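PDB 5JJ6: adenosine monophosphate-protein transferase FICD homolog from Caenorhabditis elegans, which belongs to the Fic/DOC (Fido) family of largely helical proteins. Local coordinates for residues Phe301-Tyr314 against Tyr332-Tyr344. Sequence-based numbering, arbitrary orientation.
Sequences FPPVILPVETRAEY and YVAKHSEASIQRY
Tyr332 and Thr310 make the polar link of this contact, in which an extended, proline-rich loop runs along helix 327-346 before the chain enters helix 311-321. The phenol OH of Tyr332 donates to Thr310 OG1 over 2.6 Å, the acceptor lying in the plane of the ring at its edge. Thr310 OG1 in turn donates to Pro307 O at 2.7 Å, so two successive hydrogen bonds tie the tyrosine to the loop backbone. With OG1 set between the backbone N and the carbonyl carbon (chi1 71°), the threonine hydroxyl can serve both partners. Farther along the helix, Ser340 OG turns back on its own backbone and donates a hydrogen bond to His336 O.

Ring faces carry the next layer. Pro307 CD sits almost exactly over the centre of the His336 imidazole, a CH-pi contact of 3.7 Å to the centroid. Tyr332 is covered on one face by Tyr314 CA and on the opposite face by His336 CD2; the Tyr314 and Tyr332 rings themselves meet obliquely, planes at 48°.

Apolar contacts finish the other end. Pro302 CG rests on Ile341 CG1 at 3.6 Å, the two side chains crossing at about a right angle, while Pro302 CB touches Tyr344 CE2. Ile341 CD1 reaches Phe301 CD2 at 3.7 Å, and Val304 CG2 packs on Ser337 CB.

Within the helical Fic/DOC fold, Phe301 and Val304 also touch Met296 of helix 284-297, Ile341 packs on helix 89-120, and Tyr344 OH bonds to Thr136 of helix 127-148.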
# COMPACT_ATOMS: atom_id res chain seq x y z
N PHE B 301 27.04 -13.18 7.32
CA PHE B 301 26.16 -13.77 8.32
C PHE B 301 24.86 -14.25 7.70
O PHE B 301 24.39 -13.67 6.72
CB PHE B 301 25.85 -12.79 9.45
CG PHE B 301 26.98 -12.58 10.41
CD1 PHE B 301 27.97 -11.65 10.14
CD2 PHE B 301 27.07 -13.33 11.57
CE1 PHE B 301 29.02 -11.47 11.02
CE2 PHE B 301 28.11 -13.16 12.45
CZ PHE B 301 29.09 -12.23 12.18
N PRO B 302 24.26 -15.29 8.29
CA PRO B 302 22.89 -15.65 7.91
C PRO B 302 21.96 -14.55 8.39
O PRO B 302 22.40 -13.73 9.18
CB PRO B 302 22.65 -16.95 8.66
CG PRO B 302 23.55 -16.87 9.84
CD PRO B 302 24.78 -16.17 9.35
N PRO B 303 20.70 -14.55 7.96
CA PRO B 303 19.78 -13.52 8.47
C PRO B 303 19.74 -13.48 10.00
O PRO B 303 19.78 -14.51 10.67
CB PRO B 303 18.44 -13.93 7.88
CG PRO B 303 18.82 -14.55 6.59
CD PRO B 303 20.08 -15.32 6.86
N VAL B 304 19.73 -12.27 10.55
CA VAL B 304 19.73 -12.13 12.00
C VAL B 304 18.32 -11.90 12.52
O VAL B 304 17.70 -10.86 12.28
CB VAL B 304 20.62 -10.98 12.47
CG1 VAL B 304 20.46 -10.79 13.98
CG2 VAL B 304 22.06 -11.27 12.13
N ILE B 305 17.84 -12.87 13.29
CA ILE B 305 16.50 -12.78 13.79
C ILE B 305 16.52 -12.36 15.25
O ILE B 305 17.03 -13.07 16.11
CB ILE B 305 15.77 -14.12 13.62
CG1 ILE B 305 15.57 -14.40 12.13
CG2 ILE B 305 14.42 -14.11 14.32
CD1 ILE B 305 14.89 -15.71 11.85
N LEU B 306 16.00 -11.16 15.50
CA LEU B 306 15.80 -10.67 16.86
C LEU B 306 14.42 -11.12 17.32
O LEU B 306 13.41 -10.53 16.91
CB LEU B 306 15.93 -9.14 16.93
CG LEU B 306 17.06 -8.53 16.12
CD1 LEU B 306 17.00 -7.00 16.12
CD2 LEU B 306 18.38 -9.03 16.67
N PRO B 307 14.37 -12.17 18.13
CA PRO B 307 13.08 -12.80 18.42
C PRO B 307 12.17 -11.94 19.30
O PRO B 307 12.66 -11.18 20.13
CB PRO B 307 13.48 -14.11 19.12
CG PRO B 307 14.80 -13.86 19.68
CD PRO B 307 15.49 -12.88 18.77
N VAL B 308 10.86 -12.08 19.09
CA VAL B 308 9.86 -11.24 19.74
C VAL B 308 9.78 -11.61 21.21
O VAL B 308 9.42 -10.79 22.04
CB VAL B 308 8.49 -11.38 19.06
CG1 VAL B 308 7.97 -12.82 19.13
CG2 VAL B 308 7.49 -10.38 19.64
N GLU B 309 10.13 -12.86 21.53
CA GLU B 309 10.23 -13.32 22.91
C GLU B 309 11.24 -12.48 23.71
O GLU B 309 11.22 -12.47 24.93
CB GLU B 309 10.66 -14.78 22.97
CG GLU B 309 9.61 -15.79 22.54
CD GLU B 309 9.67 -16.14 21.05
OE1 GLU B 309 10.65 -15.74 20.36
OE2 GLU B 309 8.73 -16.83 20.58
N THR B 310 12.17 -11.84 23.01
CA THR B 310 13.18 -11.05 23.69
C THR B 310 12.92 -9.54 23.53
O THR B 310 13.81 -8.71 23.81
CB THR B 310 14.59 -11.41 23.19
OG1 THR B 310 14.77 -10.92 21.85
CG2 THR B 310 14.77 -12.91 23.20
N ARG B 311 11.70 -9.19 23.11
CA ARG B 311 11.31 -7.80 22.87
C ARG B 311 11.80 -6.84 23.98
O ARG B 311 12.44 -5.82 23.70
CB ARG B 311 9.80 -7.70 22.69
CG ARG B 311 9.32 -6.29 22.44
CD ARG B 311 7.85 -6.25 22.14
NE ARG B 311 7.42 -4.96 21.62
CZ ARG B 311 6.77 -4.04 22.34
NH1 ARG B 311 6.49 -4.26 23.62
NH2 ARG B 311 6.41 -2.89 21.77
N ALA B 312 11.50 -7.17 25.24
CA ALA B 312 11.92 -6.36 26.38
C ALA B 312 13.44 -6.06 26.36
O ALA B 312 13.88 -4.88 26.38
CB ALA B 312 11.53 -7.05 27.70
N GLU B 313 14.23 -7.13 26.28
CA GLU B 313 15.67 -7.02 26.23
C GLU B 313 16.04 -6.05 25.13
O GLU B 313 16.82 -5.11 25.35
CB GLU B 313 16.34 -8.37 25.97
CG GLU B 313 16.44 -9.30 27.17
CD GLU B 313 15.19 -10.15 27.38
OE1 GLU B 313 14.20 -9.97 26.64
OE2 GLU B 313 15.22 -11.04 28.26
N TYR B 314 15.44 -6.27 23.95
CA TYR B 314 15.69 -5.42 22.80
C TYR B 314 15.58 -3.96 23.24
O TYR B 314 16.58 -3.23 23.23
CB TYR B 314 14.70 -5.78 21.67
CG TYR B 314 14.73 -4.89 20.46
CD1 TYR B 314 15.81 -4.90 19.59
CD2 TYR B 314 13.65 -4.08 20.15
CE1 TYR B 314 15.84 -4.11 18.47
CE2 TYR B 314 13.67 -3.28 19.03
CZ TYR B 314 14.77 -3.29 18.19
OH TYR B 314 14.78 -2.49 17.07
N TYR B 332 23.61 -7.74 22.53
CA TYR B 332 22.32 -8.34 22.17
C TYR B 332 22.32 -8.90 20.75
O TYR B 332 22.05 -10.10 20.54
CB TYR B 332 21.20 -7.30 22.35
CG TYR B 332 19.82 -7.76 21.92
CD1 TYR B 332 19.06 -8.59 22.72
CD2 TYR B 332 19.27 -7.30 20.73
CE1 TYR B 332 17.80 -9.00 22.33
CE2 TYR B 332 18.02 -7.70 20.34
CZ TYR B 332 17.28 -8.55 21.13
OH TYR B 332 16.02 -8.95 20.73
N VAL B 333 22.64 -8.05 19.78
CA VAL B 333 22.63 -8.52 18.40
C VAL B 333 23.71 -9.61 18.21
O VAL B 333 23.51 -10.54 17.42
CB VAL B 333 22.79 -7.38 17.35
CG1 VAL B 333 22.52 -6.02 17.96
CG2 VAL B 333 24.10 -7.43 16.65
N ALA B 334 24.83 -9.51 18.93
CA ALA B 334 25.84 -10.57 18.89
C ALA B 334 25.25 -11.89 19.38
O ALA B 334 25.39 -12.93 18.73
CB ALA B 334 27.04 -10.20 19.71
N LYS B 335 24.61 -11.85 20.53
CA LYS B 335 23.98 -13.05 21.09
C LYS B 335 23.05 -13.71 20.09
O LYS B 335 23.07 -14.95 19.92
CB LYS B 335 23.19 -12.72 22.36
CG LYS B 335 22.33 -13.85 22.85
CD LYS B 335 21.59 -13.51 24.13
CE LYS B 335 20.86 -14.73 24.64
NZ LYS B 335 20.48 -14.65 26.06
N HIS B 336 22.26 -12.90 19.39
CA HIS B 336 21.22 -13.49 18.55
C HIS B 336 21.68 -13.88 17.15
O HIS B 336 21.11 -14.79 16.55
CB HIS B 336 20.02 -12.57 18.46
CG HIS B 336 19.22 -12.56 19.72
ND1 HIS B 336 18.86 -13.72 20.37
CD2 HIS B 336 18.72 -11.54 20.46
CE1 HIS B 336 18.16 -13.41 21.45
NE2 HIS B 336 18.07 -12.10 21.53
N SER B 337 22.70 -13.22 16.61
CA SER B 337 23.27 -13.74 15.38
C SER B 337 24.00 -15.05 15.71
O SER B 337 24.05 -15.97 14.89
CB SER B 337 24.19 -12.74 14.70
OG SER B 337 25.08 -12.16 15.63
N GLU B 338 24.56 -15.14 16.92
CA GLU B 338 25.16 -16.40 17.33
C GLU B 338 24.05 -17.48 17.40
O GLU B 338 24.26 -18.60 16.95
CB GLU B 338 25.92 -16.28 18.66
CG GLU B 338 26.28 -17.62 19.31
CD GLU B 338 27.57 -17.60 20.14
OE1 GLU B 338 27.87 -18.62 20.80
OE2 GLU B 338 28.29 -16.57 20.14
N ALA B 339 22.88 -17.14 17.95
CA ALA B 339 21.79 -18.12 18.00
C ALA B 339 21.25 -18.50 16.61
O ALA B 339 20.76 -19.61 16.41
CB ALA B 339 20.66 -17.60 18.88
N SER B 340 21.31 -17.56 15.67
CA SER B 340 20.94 -17.81 14.27
C SER B 340 21.88 -18.82 13.62
O SER B 340 21.46 -19.88 13.12
CB SER B 340 20.94 -16.50 13.48
OG SER B 340 20.10 -15.54 14.10
N ILE B 341 23.17 -18.47 13.61
CA ILE B 341 24.17 -19.38 13.08
C ILE B 341 24.01 -20.74 13.74
O ILE B 341 24.08 -21.76 13.09
CB ILE B 341 25.59 -18.84 13.32
CG1 ILE B 341 25.77 -17.53 12.56
CG2 ILE B 341 26.61 -19.84 12.83
CD1 ILE B 341 27.11 -16.87 12.79
N GLN B 342 23.76 -20.73 15.04
CA GLN B 342 23.58 -21.95 15.80
C GLN B 342 22.37 -22.73 15.29
O GLN B 342 22.40 -23.96 15.24
CB GLN B 342 23.43 -21.65 17.29
CG GLN B 342 23.82 -22.82 18.17
CD GLN B 342 25.26 -23.26 17.92
OE1 GLN B 342 25.54 -24.00 16.98
NE2 GLN B 342 26.18 -22.76 18.75
N ARG B 343 21.30 -22.02 14.95
CA ARG B 343 20.12 -22.65 14.36
C ARG B 343 20.51 -23.44 13.13
O ARG B 343 20.13 -24.61 12.99
CB ARG B 343 19.07 -21.60 13.98
CG ARG B 343 17.69 -22.17 13.75
CD ARG B 343 16.66 -21.07 13.54
NE ARG B 343 15.77 -21.41 12.43
CZ ARG B 343 16.02 -21.10 11.16
NH1 ARG B 343 15.16 -21.44 10.21
NH2 ARG B 343 17.13 -20.43 10.84
N TYR B 344 21.27 -22.82 12.23
CA TYR B 344 21.70 -23.55 11.04
C TYR B 344 22.70 -24.68 11.32
O TYR B 344 22.55 -25.79 10.80
CB TYR B 344 22.32 -22.59 10.02
CG TYR B 344 21.32 -21.62 9.44
CD1 TYR B 344 20.53 -21.98 8.37
CD2 TYR B 344 21.16 -20.35 9.97
CE1 TYR B 344 19.61 -21.11 7.82
CE2 TYR B 344 20.24 -19.46 9.44
CZ TYR B 344 19.47 -19.85 8.36
OH TYR B 344 18.55 -19.00 7.81